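Local coordinates for protein glycoside Hydrolase (Bacteroides uniformis, PDB 5T9X) that binds a sodium ion and probably hydrolyses glycosidic bonds in agarose-type polysaccharides as a family 16 glycoside hydrolase with a beta-sandwich fold, at residues Thr124-Pro127 against Asp128-Ile132. Sequence-based numbering, arbitrary orientation.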
ATOM      1  N   THR A 124      -2.428 -14.967  -3.477  1.00 33.18           N
ATOM      2  CA  THR A 124      -2.552 -14.911  -4.916  1.00 33.15           C
ATOM      3  C   THR A 124      -2.659 -16.317  -5.515  1.00 32.28           C
ATOM      4  O   THR A 124      -1.889 -17.185  -5.174  1.00 36.24           O
ATOM      5  CB  THR A 124      -1.337 -14.204  -5.487  1.00 32.47           C
ATOM      6  OG1 THR A 124      -1.269 -12.916  -4.889  1.00 35.39           O
ATOM      7  CG2 THR A 124      -1.436 -14.040  -6.981  1.00 32.78           C
ATOM      8  N   SER A 125      -3.612 -16.522  -6.411  1.00 31.46           N
ATOM      9  CA  SER A 125      -3.770 -17.788  -7.094  1.00 31.02           C
ATOM     10  C   SER A 125      -4.227 -17.522  -8.499  1.00 30.87           C
ATOM     11  O   SER A 125      -4.527 -16.394  -8.848  1.00 32.51           O
ATOM     12  CB  SER A 125      -4.780 -18.677  -6.368  1.00 30.47           C
ATOM     13  OG  SER A 125      -6.114 -18.243  -6.570  1.00 31.27           O
ATOM     14  N   ARG A 126      -4.284 -18.580  -9.292  1.00 31.47           N
ATOM     15  CA  ARG A 126      -4.842 -18.533 -10.629  1.00 31.87           C
ATOM     16  C   ARG A 126      -5.430 -19.905 -10.947  1.00 33.74           C
ATOM     17  O   ARG A 126      -4.689 -20.838 -11.239  1.00 31.24           O
ATOM     18  CB  ARG A 126      -3.766 -18.137 -11.658  1.00 30.51           C
ATOM     19  CG  ARG A 126      -4.308 -18.019 -13.070  1.00 28.58           C
ATOM     20  CD  ARG A 126      -3.257 -17.639 -14.084  1.00 28.04           C
ATOM     21  NE  ARG A 126      -2.668 -16.327 -13.829  1.00 28.26           N
ATOM     22  CZ  ARG A 126      -1.361 -16.051 -13.784  1.00 29.01           C
ATOM     23  NH1 ARG A 126      -0.444 -16.976 -14.011  1.00 28.34           N
ATOM     24  NH2 ARG A 126      -0.949 -14.811 -13.514  1.00 30.97           N
ATOM     25  N   PRO A 127      -6.761 -20.036 -10.905  1.00 37.97           N
ATOM     26  CA  PRO A 127      -7.398 -21.297 -11.303  1.00 41.42           C
ATOM     27  C   PRO A 127      -7.100 -21.738 -12.754  1.00 45.94           C
ATOM     28  O   PRO A 127      -6.617 -20.940 -13.565  1.00 47.74           O
ATOM     29  CB  PRO A 127      -8.889 -20.992 -11.171  1.00 40.26           C
ATOM     30  CG  PRO A 127      -8.982 -19.789 -10.324  1.00 40.43           C
ATOM     31  CD  PRO A 127      -7.754 -19.002 -10.588  1.00 39.08           C
ATOM     32  N   ASP A 128      -7.393 -22.998 -13.073  1.00 50.99           N
ATOM     33  CA  ASP A 128      -7.245 -23.498 -14.455  1.00 57.24           C
ATOM     34  C   ASP A 128      -8.263 -22.822 -15.369  1.00 53.66           C
ATOM     35  O   ASP A 128      -7.954 -22.415 -16.480  1.00 48.43           O
ATOM     36  CB  ASP A 128      -7.468 -25.019 -14.523  1.00 62.04           C
ATOM     37  CG  ASP A 128      -6.413 -25.809 -13.768  1.00 67.67           C
ATOM     38  OD1 ASP A 128      -5.225 -25.416 -13.810  1.00 66.83           O
ATOM     39  OD2 ASP A 128      -6.780 -26.834 -13.142  1.00 74.58           O
ATOM     40  N   ASP A 129      -9.479 -22.706 -14.851  1.00 52.58           N
ATOM     41  CA  ASP A 129     -10.608 -22.120 -15.563  1.00 51.97           C
ATOM     42  C   ASP A 129     -10.692 -20.570 -15.516  1.00 47.37           C
ATOM     43  O   ASP A 129     -11.723 -20.014 -15.877  1.00 46.85           O
ATOM     44  CB  ASP A 129     -11.918 -22.739 -15.012  1.00 56.43           C
ATOM     45  CG  ASP A 129     -12.053 -22.590 -13.484  1.00 64.17           C
ATOM     46  OD1 ASP A 129     -11.144 -23.069 -12.760  1.00 67.02           O
ATOM     47  OD2 ASP A 129     -13.055 -22.010 -13.008  1.00 69.11           O
ATOM     48  N   VAL A 130      -9.651 -19.858 -15.088  1.00 42.00           N
ATOM     49  CA  VAL A 130      -9.761 -18.389 -14.964  1.00 39.23           C
ATOM     50  C   VAL A 130     -10.071 -17.688 -16.302  1.00 36.12           C
ATOM     51  O   VAL A 130      -9.540 -18.052 -17.349  1.00 33.54           O
ATOM     52  CB  VAL A 130      -8.485 -17.754 -14.357  1.00 37.41           C
ATOM     53  CG1 VAL A 130      -7.335 -17.725 -15.358  1.00 35.26           C
ATOM     54  CG2 VAL A 130      -8.782 -16.352 -13.849  1.00 37.99           C
ATOM     55  N   LYS A 131     -10.890 -16.650 -16.244  1.00 34.44           N
ATOM     56  CA  LYS A 131     -11.208 -15.884 -17.439  1.00 35.98           C
ATOM     57  C   LYS A 131     -10.018 -15.138 -18.039  1.00 33.96           C
ATOM     58  O   LYS A 131      -8.995 -14.939 -17.404  1.00 33.02           O
ATOM     59  CB  LYS A 131     -12.356 -14.912 -17.168  1.00 40.04           C
ATOM     60  CG  LYS A 131     -12.046 -13.729 -16.268  1.00 42.33           C
ATOM     61  CD  LYS A 131     -13.340 -13.055 -15.791  1.00 46.08           C
ATOM     62  CE  LYS A 131     -13.116 -11.553 -15.593  1.00 51.57           C
ATOM     63  NZ  LYS A 131     -14.190 -10.813 -14.864  1.00 51.34           N
ATOM     64  N   ILE A 132     -10.181 -14.737 -19.287  1.00 33.61           N
ATOM     65  CA  ILE A 132      -9.180 -13.986 -20.007  1.00 34.94           C
ATOM     66  C   ILE A 132      -9.605 -12.535 -19.897  1.00 31.94           C
ATOM     67  O   ILE A 132     -10.804 -12.222 -19.975  1.00 29.70           O
ATOM     68  CB  ILE A 132      -9.111 -14.432 -21.495  1.00 40.54           C
ATOM     69  CG1 ILE A 132      -8.945 -15.956 -21.592  1.00 45.90           C
ATOM     70  CG2 ILE A 132      -7.958 -13.766 -22.248  1.00 39.43           C
ATOM     71  CD1 ILE A 132      -8.975 -16.490 -23.017  1.00 51.00           C
TER
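Val130 folds back against Arg126 and Pro127 where the chain reverses on the protein surface. Its CG1 meets CG of Arg126 at 3.8 Å, so only the aliphatic part of the arginine is used. CB of Val130 lies 4.0 Å from CD of Pro127, and the two side chains cross at about a right angle. Val130 CG1 sits between its own backbone N and carbonyl carbon (chi1 74°), which turns this methyl to Arg126. On the proline ring, CB is 3.5 Å from OD1 of Asp129, a van der Waals approach. Pro127 to Val130 form a type I beta turn; O of Pro127 is 3.6 Å from N of Val130, and the closing hydrogen bond is not formed.

Tyr148 of strand 140-154 touches both Pro127 and Val130. The stem of Arg126 is extended through chi2 and bends at chi3 (-62°) before the guanidinium group. That group bonds to Pro316 O, Gly146 O and Thr147 OG1, which holds the far end of the side chain and probably limits the movement of the stem. The loop links strands 119-122 and 132-137, which belong to different sheets. The contact across the turn is therefore mainly van der Waals packing, while hydrogen bonds to neighbouring parts of the fold hold the arginine.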